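Local coordinates for osmotically inducible protein OsmC (PDB 2PN2) that is of uncertain function but probably helps detoxify hydroperoxides in the response to osmotic stress, at residues Thr26-Gly29 and Asp30-Ser34; Leu65-Ser68 and Leu69-Met73; Lys97-Ala101 and Asp102-Val106. One frame throughout, in Å; residues are numbered along the deposited sequence. Where two conformers were deposited one is given.

The three contacts follow one another along the chain: the hairpin of interaction 1, one stretch of helix 61-83 in interaction 2, and the hairpin of interaction 3. Interactions 2 and 3 touch where Ala66 CB rests 4.2 Å from Lys97 CB, with centres about 17 Å apart. Interaction 1 stands off, its nearest atoms about 11 Å from either of the others within the chain, but its Thr33 bonds to Ser71 of the second subunit. Cys72 of interaction 2 has its side chain about 5 Å from a sulfate. Interaction 3 binds a separate sulfate; since Arg104 packs on Pro135 of the second subunit, this hairpin probably borders the cysteine pocket of the other copy.

Interaction 1 of 3, residues Thr26-Gly29 and Asp30-Ser34; sequences TYQG and DLRTS
Tyr27 lays its ring alongside the turn to reach Leu31. A chi1 of -178°, which sets CG opposite the backbone N, sends the ring along the hairpin, and its OH accepts the amide of Leu31, OH to N 3.1 Å. Leu31 CA and Thr33 CG2 lie at the ring edge, while Gly29 N sits over one face toward the rim, 3.5 Å above the plane. Leu31 CD2 meets the same hydroxyl. A phenylalanine here would still fill the space of the ring but would probably leave Leu31 N without this partner, the turn being less firmly tied to the strand. On the other side of the hairpin, Gln28 slants across Arg32, with amide and guanidinium planes 70° apart: Gln28 OE1 touches Arg32 CD at 3.5 Å, while Gln28 NE2 lies against Ser34 CB at 3.3 Å. Gly29 to Arg32 form a type I' turn, closed by Arg32 N to Gly29 O (3.0 Å). Arg32 turns its NE to a salt bridge with Asp47. Strand 32-37 lies between 23-29 and 42-47; Thr26 pairs with a strand of the second subunit, extending the sheet, and Tyr27 packs on Gly78 of that subunit's helix 61-83.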
# COMPACT_ATOMS: atom_id res chain seq x y z
N THR A 26 -7.81 12.42 0.32
CA THR A 26 -9.04 13.13 0.06
C THR A 26 -9.93 12.27 -0.81
O THR A 26 -9.47 11.79 -1.86
CB THR A 26 -8.72 14.47 -0.65
OG1 THR A 26 -7.84 15.23 0.18
CG2 THR A 26 -9.97 15.26 -0.88
N TYR A 27 -11.19 12.07 -0.39
CA TYR A 27 -12.19 11.36 -1.19
C TYR A 27 -12.72 12.34 -2.25
O TYR A 27 -13.33 13.36 -1.91
CB TYR A 27 -13.36 10.79 -0.36
CG TYR A 27 -14.35 10.03 -1.23
CD1 TYR A 27 -13.99 8.82 -1.83
CD2 TYR A 27 -15.63 10.51 -1.47
CE1 TYR A 27 -14.85 8.12 -2.65
CE2 TYR A 27 -16.53 9.81 -2.29
CZ TYR A 27 -16.14 8.61 -2.88
OH TYR A 27 -17.02 7.93 -3.69
N GLN A 28 -12.50 12.01 -3.53
CA GLN A 28 -12.85 12.93 -4.62
C GLN A 28 -14.17 12.61 -5.35
O GLN A 28 -14.50 13.28 -6.31
CB GLN A 28 -11.67 13.01 -5.59
CG GLN A 28 -10.40 13.55 -4.90
CD GLN A 28 -9.29 13.87 -5.88
OE1 GLN A 28 -9.13 13.18 -6.89
NE2 GLN A 28 -8.51 14.91 -5.58
N GLY A 29 -14.93 11.62 -4.86
CA GLY A 29 -16.19 11.20 -5.51
C GLY A 29 -15.89 10.14 -6.55
O GLY A 29 -14.72 9.90 -6.88
N ASP A 30 -16.93 9.48 -7.05
CA ASP A 30 -16.78 8.46 -8.11
C ASP A 30 -15.83 7.30 -7.70
O ASP A 30 -15.16 6.71 -8.56
CB ASP A 30 -16.34 9.11 -9.45
CG ASP A 30 -17.27 10.23 -9.91
OD1 ASP A 30 -18.50 10.05 -9.90
OD2 ASP A 30 -16.75 11.30 -10.33
N LEU A 31 -15.80 7.01 -6.39
CA LEU A 31 -14.94 5.98 -5.78
C LEU A 31 -13.43 6.21 -5.94
O LEU A 31 -12.63 5.26 -5.89
CB LEU A 31 -15.36 4.57 -6.23
CG LEU A 31 -16.83 4.22 -6.02
CD1 LEU A 31 -17.09 2.79 -6.48
CD2 LEU A 31 -17.23 4.40 -4.55
N ARG A 32 -13.05 7.48 -6.07
CA ARG A 32 -11.66 7.89 -6.25
C ARG A 32 -11.11 8.57 -5.02
O ARG A 32 -11.80 9.38 -4.40
CB ARG A 32 -11.55 8.89 -7.41
CG ARG A 32 -10.19 9.60 -7.51
CD ARG A 32 -10.10 10.38 -8.76
NE ARG A 32 -9.71 9.55 -9.89
CZ ARG A 32 -9.81 9.91 -11.17
NH1 ARG A 32 -10.32 11.09 -11.55
NH2 ARG A 32 -9.41 9.05 -12.09
N THR A 33 -9.84 8.29 -4.69
CA THR A 33 -9.14 9.00 -3.60
C THR A 33 -7.83 9.59 -4.13
O THR A 33 -7.29 9.11 -5.10
CB THR A 33 -8.86 8.13 -2.36
OG1 THR A 33 -7.69 7.31 -2.55
CG2 THR A 33 -10.08 7.27 -2.00
N SER A 34 -7.37 10.64 -3.46
CA SER A 34 -6.10 11.32 -3.75
C SER A 34 -5.35 11.44 -2.45
O SER A 34 -5.89 11.98 -1.50
CB SER A 34 -6.37 12.70 -4.32
OG SER A 34 -5.16 13.43 -4.43
O HOH W 1 -5.30 14.84 -0.07

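Interaction 2 of 3, residues Leu65-Ser68 and Leu69-Met73; sequences LATS and LASCM
Thr67 and Ser68 give their carbonyls to Ser71 and Cys72 in regular alpha-helical i to i+4 bonds, Ser71 N to Thr67 O and Cys72 N to Ser68 O both 2.9 Å. The amide of Leu69 is held less tightly, divided between two weak bonds, 3.4 Å from Leu69 N to Leu65 O and 3.3 Å to Ala66 O. Leu65 O has a second donor: Ser68 OG, swung between its own backbone N and carbonyl carbon (chi1 76°), folds back and gives its proton to Leu65 O at 2.8 Å. The side chains then divide by direction. Leu69, with Ala66 and Ala70, packs on Val109, Ile111 and Val95 of the sheet under the helix, and Leu69 CB touches Ala66 O at 3.4 Å. The hydroxyls of Thr67 and Ser71 also bond across the dimer, to Ser23 and Thr33 of the second subunit; Thr67 OG1 has Asp63 O as another partner. Cys72 CB rests 3.3 Å from Ser68 O; SG, set opposite the backbone N (chi1 -172°), is carried off the helix backbone, and the side chain packs on Cys134 and Pro135. Ser68 thus meets its hydroxyl's hydrogen-bonding need inside a buried helix. Characterised OsmC and Ohr proteins reduce hydroperoxides with a pair of cysteines; Cys72 packed on Cys134 is consistent with such a site here.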
# COMPACT_ATOMS: atom_id res chain seq x y z
N LEU A 65 -1.68 -1.94 -1.90
CA LEU A 65 -1.08 -2.78 -0.85
C LEU A 65 -0.16 -3.84 -1.46
O LEU A 65 0.95 -4.04 -0.98
CB LEU A 65 -2.17 -3.48 -0.03
CG LEU A 65 -1.75 -4.28 1.20
CD1 LEU A 65 -1.27 -3.33 2.25
CD2 LEU A 65 -2.92 -5.13 1.71
N ALA A 66 -0.64 -4.53 -2.49
CA ALA A 66 0.17 -5.60 -3.18
C ALA A 66 1.46 -5.00 -3.71
O ALA A 66 2.55 -5.53 -3.47
CB ALA A 66 -0.64 -6.29 -4.31
N THR A 67 1.34 -3.85 -4.37
CA THR A 67 2.51 -3.15 -4.93
C THR A 67 3.51 -2.65 -3.87
O THR A 67 4.72 -2.70 -4.10
CB THR A 67 2.06 -2.00 -5.86
OG1 THR A 67 1.11 -2.52 -6.78
CG2 THR A 67 3.26 -1.40 -6.60
N SER A 68 3.01 -2.19 -2.72
CA SER A 68 3.87 -1.73 -1.62
C SER A 68 4.80 -2.85 -1.12
O SER A 68 5.93 -2.57 -0.78
CB SER A 68 3.06 -1.13 -0.44
OG SER A 68 2.43 -2.12 0.34
N LEU A 69 4.31 -4.10 -1.13
CA LEU A 69 5.12 -5.26 -0.75
C LEU A 69 6.30 -5.40 -1.68
O LEU A 69 7.41 -5.52 -1.21
CB LEU A 69 4.31 -6.57 -0.78
CG LEU A 69 5.08 -7.84 -0.35
CD1 LEU A 69 5.77 -7.66 1.06
CD2 LEU A 69 4.11 -9.04 -0.33
N ALA A 70 6.03 -5.35 -2.99
CA ALA A 70 7.08 -5.44 -4.02
C ALA A 70 8.06 -4.27 -3.93
O ALA A 70 9.28 -4.46 -4.04
CB ALA A 70 6.47 -5.52 -5.41
N SER A 71 7.55 -3.07 -3.73
CA SER A 71 8.42 -1.88 -3.55
C SER A 71 9.32 -2.01 -2.34
O SER A 71 10.51 -1.67 -2.41
CB SER A 71 7.60 -0.60 -3.42
OG SER A 71 7.11 -0.25 -4.68
N CYS A 72 8.76 -2.51 -1.25
CA CYS A 72 9.50 -2.71 -0.02
C CYS A 72 10.63 -3.74 -0.22
O CYS A 72 11.77 -3.50 0.21
CB CYS A 72 8.56 -3.16 1.09
SG CYS A 72 9.35 -3.22 2.67
N MSE A 73 10.31 -4.83 -0.91
CA MSE A 73 11.27 -5.90 -1.23
C MSE A 73 12.45 -5.40 -2.07
O MSE A 73 13.60 -5.69 -1.74
CB MSE A 73 10.58 -7.05 -1.94
CG MSE A 73 9.73 -7.86 -1.02
SE MSE A 73 8.93 -9.41 -1.90
CE MSE A 73 8.00 -10.11 -0.36

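Interaction 3 of 3, residues Lys97-Ala101 and Asp102-Val106; sequences KVMAA and DPRRV. With SO4 (sulfate ion), chain D.
Asp102 follows Ala101 into the turn with a positive phi. The peptide bond between Asp102 and Pro103 is cis, and Pro103 packs on Lys138 of the second subunit. Pro103 O is used by Arg105, whose NH1 approaches in the carbonyl plane, on a lone pair, at 3.1 Å, though tilted 28° out of the guanidinium plane.

Arg104 reaches a bound sulfate, probably from the crystallisation liquor. With CG opposite the backbone N (chi1 178°) and the chain extended to NE, it runs back beside the first strand. The CE of Met99, a selenomethionine, lies 3.8 Å above the centre of one face of the Arg104 guanidinium, brought there by bends at chi2 and chi3. The sulfate sits at the guanidinium edge, in plane: Arg104 NE bonds to O4 at 3.0 Å, while NH2 makes only weak bonds to O1 and O4. Lys97 NZ adds a weak bond to O1, but its stronger partners are Thr62 and Asp63; Ser60 and Thr62 also bond to the sulfate. The two cationic ends therefore gather round one anion. Residues 101-104 form the loop of the beta hairpin of strands 92-100 and 105-114, in the mixed sheet beside helix 61-83.

Arg105 pairs with Ala100 through two backbone bonds, Ala100 N to Arg105 O at 2.9 Å and Arg105 N to Ala100 O at 3.3 Å. Its CG lies between the backbone N and the carbonyl carbon (chi1 63°), which lays the extended chain over Ala100, whose CB is 3.6 Å above one guanidinium face, nearer the rim than the centre. NH1 also makes a weak bond to Ala101 O. Val106 CG2 touches the selenium of Met99 at 3.9 Å, and the backbone N of Val106 bonds to Ser139 OG of the second subunit.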
# COMPACT_ATOMS: atom_id res chain seq x y z
N LYS A 97 -1.88 -10.29 -7.81
CA LYS A 97 -2.60 -10.50 -6.55
C LYS A 97 -3.72 -11.49 -6.76
O LYS A 97 -4.29 -11.56 -7.85
CB LYS A 97 -3.14 -9.18 -5.95
CG LYS A 97 -4.33 -8.58 -6.68
CD LYS A 97 -4.94 -7.40 -5.93
CE LYS A 97 -6.23 -7.02 -6.65
NZ LYS A 97 -6.74 -5.73 -6.16
N VAL A 98 -4.01 -12.26 -5.70
CA VAL A 98 -5.15 -13.15 -5.67
C VAL A 98 -6.00 -12.67 -4.48
O VAL A 98 -5.46 -12.34 -3.40
CB VAL A 98 -4.76 -14.63 -5.47
CG1 VAL A 98 -6.02 -15.55 -5.53
CG2 VAL A 98 -3.75 -15.06 -6.55
N MSE A 99 -7.31 -12.62 -4.71
CA MSE A 99 -8.27 -12.24 -3.68
C MSE A 99 -9.03 -13.48 -3.24
O MSE A 99 -9.13 -14.45 -4.00
CB MSE A 99 -9.28 -11.21 -4.21
CG MSE A 99 -8.67 -9.94 -4.82
SE MSE A 99 -7.58 -8.93 -3.59
CE MSE A 99 -8.90 -8.15 -2.43
N ALA A 100 -9.51 -13.44 -1.99
CA ALA A 100 -10.44 -14.41 -1.42
C ALA A 100 -11.71 -13.61 -1.13
O ALA A 100 -11.68 -12.37 -1.08
CB ALA A 100 -9.89 -15.03 -0.15
N ALA A 101 -12.81 -14.32 -0.95
CA ALA A 101 -14.13 -13.72 -0.65
C ALA A 101 -14.53 -14.01 0.78
O ALA A 101 -13.90 -14.83 1.48
CB ALA A 101 -15.20 -14.27 -1.60
N ASP A 102 -15.58 -13.31 1.21
CA ASP A 102 -16.28 -13.52 2.48
C ASP A 102 -15.36 -13.55 3.72
O ASP A 102 -15.18 -14.61 4.33
CB ASP A 102 -17.14 -14.80 2.35
CG ASP A 102 -18.11 -14.74 1.16
OD1 ASP A 102 -18.85 -13.73 1.04
OD2 ASP A 102 -18.13 -15.69 0.34
N PRO A 103 -14.76 -12.40 4.08
CA PRO A 103 -14.81 -11.08 3.44
C PRO A 103 -13.79 -10.87 2.33
O PRO A 103 -12.74 -11.53 2.33
CB PRO A 103 -14.49 -10.13 4.60
CG PRO A 103 -13.55 -10.90 5.44
CD PRO A 103 -13.98 -12.34 5.35
N ARG A 104 -14.08 -9.95 1.41
CA ARG A 104 -13.12 -9.60 0.36
C ARG A 104 -11.80 -9.15 1.01
O ARG A 104 -11.80 -8.29 1.90
CB ARG A 104 -13.67 -8.49 -0.56
CG ARG A 104 -12.67 -8.05 -1.67
CD ARG A 104 -13.34 -7.22 -2.78
NE ARG A 104 -12.36 -6.75 -3.77
CZ ARG A 104 -11.87 -7.47 -4.79
NH1 ARG A 104 -12.26 -8.72 -5.02
NH2 ARG A 104 -10.97 -6.93 -5.61
N ARG A 105 -10.69 -9.76 0.59
CA ARG A 105 -9.36 -9.48 1.14
C ARG A 105 -8.33 -10.12 0.21
O ARG A 105 -8.69 -10.97 -0.61
CB ARG A 105 -9.22 -10.08 2.55
CG ARG A 105 -9.35 -11.62 2.57
CD ARG A 105 -9.45 -12.27 3.93
NE ARG A 105 -9.33 -13.73 3.75
CZ ARG A 105 -10.34 -14.58 3.55
NH1 ARG A 105 -11.61 -14.19 3.50
NH2 ARG A 105 -10.06 -15.88 3.37
N VAL A 106 -7.08 -9.71 0.36
CA VAL A 106 -5.93 -10.28 -0.39
C VAL A 106 -5.59 -11.63 0.26
O VAL A 106 -5.53 -11.72 1.50
CB VAL A 106 -4.69 -9.34 -0.33
CG1 VAL A 106 -3.49 -9.93 -1.13
CG2 VAL A 106 -5.03 -7.93 -0.85
S SO4 D . -10.08 -3.46 -4.14
O1 SO4 D . -9.32 -3.89 -5.32
O2 SO4 D . -9.36 -2.40 -3.42
O3 SO4 D . -11.35 -2.92 -4.62
O4 SO4 D . -10.33 -4.60 -3.27
O HOH W 2 -12.98 -11.41 -3.45
O HOH W 3 -12.74 -17.50 2.00